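Local coordinates for protein carbohydrate binding family 6 (Clostridium thermocellum, PDB 5A8C) that probably removes terminal alpha-L-arabinofuranosyl groups from arabinose-containing polysaccharides, as a family 43 glycoside hydrolase built on a five-bladed beta-propeller, at residues 40-45 with 270-275; 112-117 with 124-129. All coordinates share one frame; numbering follows the deposited sequence.

Interaction 1: residues 40-45 with 270-275; sequences PAAVVY and AIVEYK
Val44 reaches from strand 36-45 to Tyr274 on strand 270-274 with both of its methyl groups. Its CB points toward the partner strand, and there the side chain divides. CG1 is anti to the backbone N (chi1 176°) and lies near the phenol ring, 3.9 Å from Tyr274 CD1 and 4.1 Å from Tyr274 CE1. CG2 is anti to the carbonyl carbon and comes closer: Val44 CG2 is 3.6 Å from Tyr274 CD1, approaching the ring obliquely. Val44 CG2 also lies 3.4 Å from Glu273 O, and it makes a looser contact with CG2 of Val272. The two side chains, Val44 and Tyr274, cross at about a right angle. At its far end the phenol is fixed by a hydrogen bond from its OH to the carbonyl of Gly47, just past the end of the valine's own strand, while CG of Lys275 lies over the centre of one ring face.

The two strands are the innermost ones of neighbouring blades of the five-bladed beta-propeller, the first and the last along the chain. They run nearly parallel, 15° apart with axes 6.4 Å from each other, and meet through side chains, while backbone hydrogen bonds pair 40-45 with 48-56 and 270-274 with 277-284. Further along, CB of Ala42 rests on Val272 CG1 at 4.0 Å. At the N-terminal ends the methyl carbon Ala270 CB comes to 3.4 Å from Pro40 O and also touches CA of Ala41, whose own side chain points away from this strand and lies about 5 Å from the bound calcium ion.

Interaction 2: residues 112-117 with 124-129; sequences KFYLYY and IGVAVS
Six backbone hydrogen bonds join Phe113, Leu115 and Tyr117 to Ser129, Ala127 and Gly125, making strands 112-118 and 124-129 an antiparallel beta hairpin. Leu115 N to Ala127 O and Ala127 N to Leu115 O are both 2.8 Å, and the bond from Leu115 N is nearly straight, at 171°. At the Tyr117-Gly125 pair, Gly125 N gives a 2.8 Å bond to Tyr117 O, whereas the return bond from Tyr117 N to Gly125 O is longer, 3.1 Å, and enters from above the carbonyl plane. CA-H...O contacts fill the intervening positions, among them Tyr116 CA to Gly125 O at 3.2 Å.

Aromatic contacts occupy both sides of the sheet. With its CG between the backbone N and the carbonyl carbon (chi1 61°), Tyr117 swings over the partner strand and lays one ring face on Gly125, whose CA makes a CH-pi contact 3.9 Å from the ring centroid. On the other side Tyr116 and Val126 lie side by side, and Val126 CG2 meets Tyr116 CE2 obliquely at 3.4 Å. Tyr114 likewise runs alongside Val128, whose CG2 meets CD1 and CE1 obliquely while CG1 nears CE1.

Polar ends are satisfied outside the hairpin: the hydroxyl of Tyr116 bonds the carbonyl of Met194, that of Tyr117 bonds Asp138, and Ser129 OG bonds Ser131 N and Pro135 O. The chemistry thus divides by position: backbone groups of alternate residues pair across the hairpin while others bond neighbours such as strand 104-109, ring carbons pack on aliphatic groups and bare glycine backbone, and hydroxyls link the hairpin to segments beyond it.

How the interactions relate
From the N terminus, the chain first lays down 40-45, the inner edge of the first blade, and later 112-117. It turns at once and returns as 124-129, so that interaction 2 closes a short hairpin loop within the second sheet. Some 140 residues follow, forming further blades, before 270-275 comes back beside 40-45. Interaction 1 therefore closes a long loop in which interaction 2 is nested; the two do not cross. One contact bridges separate sheets and shuts the propeller ring, while the other joins two neighbouring strands of one sheet. They meet directly where Tyr45 CD1 packs 3.6 Å from Phe113 CZ, the rings edge-to-face.

Interaction 1: residues 40-45 with 270-275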
ATOM      1  N   PRO A  40       3.121  -0.036  -4.020  1.00  4.88           N
ATOM      2  CA  PRO A  40       2.026   0.637  -4.715  1.00  4.93           C
ATOM      3  C   PRO A  40       0.679   0.586  -4.015  1.00  4.72           C
ATOM      4  O   PRO A  40       0.351  -0.422  -3.341  1.00  5.71           O
ATOM      5  CB  PRO A  40       1.973  -0.104  -6.033  1.00  5.90           C
ATOM      6  CG  PRO A  40       2.460  -1.488  -5.715  1.00  5.57           C
ATOM      7  CD  PRO A  40       3.582  -1.234  -4.740  1.00  5.60           C
ATOM      8  N   ALA A  41      -0.128   1.590  -4.296  1.00  5.14           N
ATOM      9  CA  ALA A  41      -1.552   1.606  -4.009  1.00  5.58           C
ATOM     10  C   ALA A  41      -2.253   2.173  -5.240  1.00  5.45           C
ATOM     11  O   ALA A  41      -1.686   2.971  -5.971  1.00  8.80           O
ATOM     12  CB  ALA A  41      -1.859   2.420  -2.760  1.00  6.84           C
ATOM     13  N   ALA A  42      -3.498   1.810  -5.458  1.00  5.77           N
ATOM     14  CA  ALA A  42      -4.179   2.159  -6.708  1.00  6.52           C
ATOM     15  C   ALA A  42      -5.594   2.608  -6.497  1.00  6.41           C
ATOM     16  O   ALA A  42      -6.297   2.134  -5.604  1.00  7.03           O
ATOM     17  CB  ALA A  42      -4.155   0.992  -7.681  1.00  8.12           C
ATOM     18  N   VAL A  43      -6.070   3.505  -7.367  1.00  6.59           N
ATOM     19  CA  VAL A  43      -7.459   3.926  -7.381  1.00  6.73           C
ATOM     20  C   VAL A  43      -7.899   4.132  -8.812  1.00  6.50           C
ATOM     21  O   VAL A  43      -7.095   4.525  -9.674  1.00  7.33           O
ATOM     22  CB  VAL A  43      -7.698   5.198  -6.519  1.00  7.88           C
ATOM     23  CG1 VAL A  43      -7.217   6.461  -7.211  1.00  8.70           C
ATOM     24  CG2 VAL A  43      -9.146   5.355  -6.119  1.00  8.73           C
ATOM     25  N   VAL A  44      -9.176   3.932  -9.058  1.00  6.64           N
ATOM     26  CA  VAL A  44      -9.777   4.184 -10.368  1.00  7.13           C
ATOM     27  C   VAL A  44     -10.548   5.502 -10.304  1.00  7.45           C
ATOM     28  O   VAL A  44     -11.317   5.744  -9.347  1.00  8.63           O
ATOM     29  CB  VAL A  44     -10.712   3.024 -10.757  1.00  8.56           C
ATOM     30  CG1 VAL A  44     -11.411   3.302 -12.068  1.00  9.63           C
ATOM     31  CG2 VAL A  44      -9.903   1.742 -10.843  1.00  9.16           C
ATOM     32  N   TYR A  45     -10.336   6.352 -11.293  1.00  7.76           N
ATOM     33  CA  TYR A  45     -11.005   7.638 -11.351  1.00  8.21           C
ATOM     34  C   TYR A  45     -11.149   8.025 -12.809  1.00  8.91           C
ATOM     35  O   TYR A  45     -10.167   8.039 -13.559  1.00  9.22           O
ATOM     36  CB  TYR A  45     -10.216   8.715 -10.583  1.00  8.56           C
ATOM     37  CG  TYR A  45     -10.683  10.115 -10.785  1.00  8.96           C
ATOM     38  CD1 TYR A  45     -11.871  10.567 -10.260  1.00  9.70           C
ATOM     39  CD2 TYR A  45      -9.939  11.010 -11.532  1.00  9.60           C
ATOM     40  CE1 TYR A  45     -12.278  11.877 -10.442  1.00 10.82           C
ATOM     41  CE2 TYR A  45     -10.330  12.310 -11.708  1.00 10.85           C
ATOM     42  CZ  TYR A  45     -11.502  12.741 -11.182  1.00 11.68           C
ATOM     43  OH  TYR A  45     -11.859  14.040 -11.343  1.00 14.97           O
ATOM     44  N   ALA A 270      -1.106  -3.973  -3.562  1.00  5.07           N
ATOM     45  CA  ALA A 270      -2.489  -3.485  -3.428  1.00  5.37           C
ATOM     46  C   ALA A 270      -3.332  -4.352  -4.368  1.00  5.37           C
ATOM     47  O   ALA A 270      -2.869  -4.840  -5.382  1.00  6.92           O
ATOM     48  CB  ALA A 270      -2.658  -2.026  -3.718  1.00  6.77           C
ATOM     49  N   ILE A 271      -4.622  -4.463  -4.044  1.00  6.77           N
ATOM     50  CA  ILE A 271      -5.621  -5.186  -4.859  1.00  6.35           C
ATOM     51  C   ILE A 271      -6.681  -4.206  -5.334  1.00  6.78           C
ATOM     52  O   ILE A 271      -7.211  -3.462  -4.504  1.00  8.26           O
ATOM     53  CB  ILE A 271      -6.256  -6.320  -4.005  1.00  7.32           C
ATOM     54  CG1 ILE A 271      -5.197  -7.328  -3.593  1.00  9.51           C
ATOM     55  CG2 ILE A 271      -7.393  -6.961  -4.758  1.00  7.74           C
ATOM     56  CD1 ILE A 271      -5.583  -8.336  -2.555  1.00 10.76           C
ATOM     57  N   VAL A 272      -6.966  -4.222  -6.628  1.00  6.45           N
ATOM     58  CA  VAL A 272      -7.856  -3.223  -7.167  1.00  7.18           C
ATOM     59  C   VAL A 272      -8.658  -3.829  -8.323  1.00  7.12           C
ATOM     60  O   VAL A 272      -8.140  -4.614  -9.112  1.00  8.08           O
ATOM     61  CB  VAL A 272      -7.050  -1.947  -7.641  1.00  7.99           C
ATOM     62  CG1 VAL A 272      -6.098  -2.265  -8.801  1.00  9.18           C
ATOM     63  CG2 VAL A 272      -7.947  -0.789  -8.001  1.00  9.69           C
ATOM     64  N   GLU A 273      -9.906  -3.394  -8.444  1.00  7.41           N
ATOM     65  CA  GLU A 273     -10.773  -3.779  -9.572  1.00  7.84           C
ATOM     66  C   GLU A 273     -10.759  -2.641 -10.588  1.00  7.73           C
ATOM     67  O   GLU A 273     -10.876  -1.457 -10.236  1.00  9.49           O
ATOM     68  CB  GLU A 273     -12.188  -4.020  -9.088  1.00  8.74           C
ATOM     69  CG  GLU A 273     -13.061  -4.655 -10.154  1.00 10.04           C
ATOM     70  CD  GLU A 273     -14.494  -4.862  -9.753  1.00 11.38           C
ATOM     71  OE1 GLU A 273     -14.941  -4.349  -8.708  1.00 13.37           O
ATOM     72  OE2 GLU A 273     -15.188  -5.551 -10.548  1.00 14.77           O
ATOM     73  N   TYR A 274     -10.596  -2.992 -11.864  1.00  8.35           N
ATOM     74  CA  TYR A 274     -10.569  -1.979 -12.935  1.00  8.45           C
ATOM     75  C   TYR A 274     -11.223  -2.573 -14.155  1.00  8.81           C
ATOM     76  O   TYR A 274     -10.785  -3.635 -14.642  1.00  9.95           O
ATOM     77  CB  TYR A 274      -9.130  -1.545 -13.223  1.00  8.95           C
ATOM     78  CG  TYR A 274      -8.975  -0.528 -14.364  1.00  9.13           C
ATOM     79  CD1 TYR A 274      -9.677   0.691 -14.331  1.00  8.95           C
ATOM     80  CD2 TYR A 274      -8.185  -0.792 -15.459  1.00 11.01           C
ATOM     81  CE1 TYR A 274      -9.509   1.643 -15.308  1.00  9.63           C
ATOM     82  CE2 TYR A 274      -7.999   0.173 -16.425  1.00 11.47           C
ATOM     83  CZ  TYR A 274      -8.705   1.367 -16.375  1.00 10.21           C
ATOM     84  OH  TYR A 274      -8.505   2.285 -17.389  1.00 12.09           O
ATOM     85  N   LYS A 275     -12.319  -1.961 -14.594  1.00  9.55           N
ATOM     86  CA  LYS A 275     -13.047  -2.393 -15.790  1.00 11.04           C
ATOM     87  C   LYS A 275     -13.431  -3.866 -15.700  1.00 10.89           C
ATOM     88  O   LYS A 275     -13.321  -4.607 -16.673  1.00 14.02           O
ATOM     89  CB  LYS A 275     -12.282  -2.042 -17.052  1.00 12.57           C
ATOM     90  CG  LYS A 275     -12.170  -0.519 -17.247  1.00 13.73           C
ATOM     91  CD  LYS A 275     -11.352  -0.119 -18.447  1.00 16.16           C
ATOM     92  CE  LYS A 275     -11.420   1.386 -18.703  1.00 17.83           C
ATOM     93  NZ  LYS A 275     -10.532   1.829 -19.852  1.00 20.86           N
TER

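Interaction 2: residues 112-117 with 124-129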
ATOM      1  N   LYS A 112     -12.746  14.114  -3.637  1.00  9.44           N
ATOM      2  CA  LYS A 112     -11.382  14.497  -3.283  1.00  8.39           C
ATOM      3  C   LYS A 112     -10.553  13.228  -3.192  1.00  6.73           C
ATOM      4  O   LYS A 112     -11.070  12.103  -3.146  1.00  7.61           O
ATOM      5  CB  LYS A 112     -11.323  15.270  -1.949  1.00 10.16           C
ATOM      6  CG  LYS A 112     -12.021  16.619  -2.027  1.00 13.66           C
ATOM      7  CD  LYS A 112     -12.034  17.389  -0.694  1.00 18.56           C
ATOM      8  CE  LYS A 112     -13.162  18.413  -0.734  1.00 25.17           C
ATOM      9  NZ  LYS A 112     -14.480  17.734  -0.740  1.00 29.18           N
ATOM     10  N   PHE A 113      -9.244  13.418  -3.146  1.00  6.38           N
ATOM     11  CA  PHE A 113      -8.284  12.346  -3.068  1.00  6.08           C
ATOM     12  C   PHE A 113      -7.511  12.470  -1.756  1.00  6.10           C
ATOM     13  O   PHE A 113      -6.993  13.538  -1.432  1.00  7.07           O
ATOM     14  CB  PHE A 113      -7.308  12.414  -4.252  1.00  6.71           C
ATOM     15  CG  PHE A 113      -8.019  12.223  -5.579  1.00  7.22           C
ATOM     16  CD1 PHE A 113      -8.638  13.303  -6.177  1.00  8.18           C
ATOM     17  CD2 PHE A 113      -8.155  10.978  -6.108  1.00  8.26           C
ATOM     18  CE1 PHE A 113      -9.390  13.138  -7.341  1.00  9.81           C
ATOM     19  CE2 PHE A 113      -8.897  10.799  -7.297  1.00  9.86           C
ATOM     20  CZ  PHE A 113      -9.522  11.905  -7.874  1.00  9.41           C
ATOM     21  N   TYR A 114      -7.483  11.353  -1.025  1.00  5.77           N
ATOM     22  CA  TYR A 114      -6.840  11.282   0.280  1.00  5.82           C
ATOM     23  C   TYR A 114      -5.711  10.282   0.183  1.00  5.66           C
ATOM     24  O   TYR A 114      -5.929   9.114  -0.189  1.00  6.26           O
ATOM     25  CB  TYR A 114      -7.860  10.826   1.361  1.00  6.44           C
ATOM     26  CG  TYR A 114      -8.985  11.800   1.463  1.00  6.46           C
ATOM     27  CD1 TYR A 114      -8.875  12.926   2.286  1.00  6.91           C
ATOM     28  CD2 TYR A 114     -10.165  11.647   0.736  1.00  6.93           C
ATOM     29  CE1 TYR A 114      -9.871  13.873   2.329  1.00  7.89           C
ATOM     30  CE2 TYR A 114     -11.173  12.590   0.796  1.00  7.98           C
ATOM     31  CZ  TYR A 114     -11.039  13.685   1.628  1.00  7.97           C
ATOM     32  OH  TYR A 114     -12.090  14.568   1.681  1.00 10.99           O
ATOM     33  N   LEU A 115      -4.500  10.753   0.445  1.00  6.02           N
ATOM     34  CA  LEU A 115      -3.265  10.008   0.297  1.00  5.99           C
ATOM     35  C   LEU A 115      -2.628   9.885   1.676  1.00  5.87           C
ATOM     36  O   LEU A 115      -2.108  10.849   2.203  1.00  7.33           O
ATOM     37  CB  LEU A 115      -2.375  10.775  -0.681  1.00  7.27           C
ATOM     38  CG  LEU A 115      -1.079  10.127  -1.097  1.00  7.69           C
ATOM     39  CD1 LEU A 115      -1.338   8.872  -1.943  1.00  9.05           C
ATOM     40  CD2 LEU A 115      -0.248  11.114  -1.948  1.00 10.09           C
ATOM     41  N   TYR A 116      -2.704   8.696   2.235  1.00  5.52           N
ATOM     42  CA  TYR A 116      -2.155   8.435   3.578  1.00  5.54           C
ATOM     43  C   TYR A 116      -0.744   7.927   3.432  1.00  5.42           C
ATOM     44  O   TYR A 116      -0.428   7.267   2.422  1.00  6.72           O
ATOM     45  CB  TYR A 116      -3.048   7.411   4.326  1.00  5.60           C
ATOM     46  CG  TYR A 116      -4.453   7.888   4.427  1.00  5.71           C
ATOM     47  CD1 TYR A 116      -5.384   7.631   3.435  1.00  5.50           C
ATOM     48  CD2 TYR A 116      -4.874   8.608   5.555  1.00  5.96           C
ATOM     49  CE1 TYR A 116      -6.681   8.127   3.492  1.00  5.71           C
ATOM     50  CE2 TYR A 116      -6.173   9.082   5.629  1.00  6.20           C
ATOM     51  CZ  TYR A 116      -7.065   8.858   4.621  1.00  5.78           C
ATOM     52  OH  TYR A 116      -8.336   9.346   4.642  1.00  6.37           O
ATOM     53  N   TYR A 117       0.123   8.215   4.388  1.00  5.31           N
ATOM     54  CA  TYR A 117       1.533   7.888   4.237  1.00  5.72           C
ATOM     55  C   TYR A 117       2.163   7.721   5.586  1.00  5.40           C
ATOM     56  O   TYR A 117       1.736   8.279   6.604  1.00  6.44           O
ATOM     57  CB  TYR A 117       2.260   9.019   3.459  1.00  5.98           C
ATOM     58  CG  TYR A 117       2.225  10.369   4.139  1.00  6.16           C
ATOM     59  CD1 TYR A 117       1.147  11.233   3.977  1.00  6.37           C
ATOM     60  CD2 TYR A 117       3.293  10.799   4.921  1.00  6.73           C
ATOM     61  CE1 TYR A 117       1.111  12.469   4.630  1.00  6.95           C
ATOM     62  CE2 TYR A 117       3.265  12.027   5.556  1.00  6.79           C
ATOM     63  CZ  TYR A 117       2.185  12.877   5.421  1.00  6.79           C
ATOM     64  OH  TYR A 117       2.241  14.105   6.025  1.00  8.08           O
ATOM     65  N   ILE A 124       1.571   8.522  11.116  1.00  6.43           N
ATOM     66  CA  ILE A 124       0.937   8.361   9.805  1.00  6.15           C
ATOM     67  C   ILE A 124       0.180   9.653   9.486  1.00  5.96           C
ATOM     68  O   ILE A 124      -0.569  10.156  10.323  1.00  7.06           O
ATOM     69  CB  ILE A 124      -0.001   7.150   9.809  1.00  6.77           C
ATOM     70  CG1 ILE A 124       0.812   5.865   9.942  1.00  7.75           C
ATOM     71  CG2 ILE A 124      -0.877   7.122   8.552  1.00  7.29           C
ATOM     72  CD1 ILE A 124       0.004   4.631  10.221  1.00  9.15           C
ATOM     73  N   GLY A 125       0.413  10.162   8.271  1.00  5.93           N
ATOM     74  CA  GLY A 125      -0.234  11.364   7.806  1.00  6.17           C
ATOM     75  C   GLY A 125      -1.307  11.144   6.755  1.00  5.63           C
ATOM     76  O   GLY A 125      -1.487  10.036   6.239  1.00  6.33           O
ATOM     77  N   VAL A 126      -1.990  12.237   6.463  1.00  6.12           N
ATOM     78  CA  VAL A 126      -2.953  12.302   5.357  1.00  6.33           C
ATOM     79  C   VAL A 126      -2.711  13.564   4.571  1.00  6.37           C
ATOM     80  O   VAL A 126      -2.571  14.654   5.108  1.00  8.06           O
ATOM     81  CB  VAL A 126      -4.406  12.259   5.857  1.00  6.96           C
ATOM     82  CG1 VAL A 126      -4.724  13.397   6.840  1.00  8.03           C
ATOM     83  CG2 VAL A 126      -5.380  12.269   4.672  1.00  7.59           C
ATOM     84  N   ALA A 127      -2.635  13.418   3.244  1.00  6.71           N
ATOM     85  CA  ALA A 127      -2.547  14.560   2.336  1.00  7.10           C
ATOM     86  C   ALA A 127      -3.731  14.531   1.389  1.00  6.43           C
ATOM     87  O   ALA A 127      -4.276  13.468   1.072  1.00  7.79           O
ATOM     88  CB  ALA A 127      -1.233  14.519   1.580  1.00  8.52           C
ATOM     89  N   VAL A 128      -4.176  15.717   0.968  1.00  6.40           N
ATOM     90  CA  VAL A 128      -5.439  15.859   0.265  1.00  6.61           C
ATOM     91  C   VAL A 128      -5.203  16.647  -1.018  1.00  6.32           C
ATOM     92  O   VAL A 128      -4.426  17.593  -1.049  1.00  6.88           O
ATOM     93  CB  VAL A 128      -6.476  16.596   1.171  1.00  7.15           C
ATOM     94  CG1 VAL A 128      -7.854  16.652   0.533  1.00  7.88           C
ATOM     95  CG2 VAL A 128      -6.562  15.930   2.548  1.00  7.89           C
ATOM     96  N   SER A 129      -5.989  16.305  -2.036  1.00  6.67           N
ATOM     97  CA  SER A 129      -6.035  17.090  -3.278  1.00  7.70           C
ATOM     98  C   SER A 129      -7.392  16.944  -3.905  1.00  7.28           C
ATOM     99  O   SER A 129      -8.049  15.932  -3.786  1.00  8.15           O
ATOM    100  CB  SER A 129      -4.981  16.595  -4.273  1.00  9.40           C
ATOM    101  OG  SER A 129      -4.938  17.453  -5.434  1.00 12.34           O
TER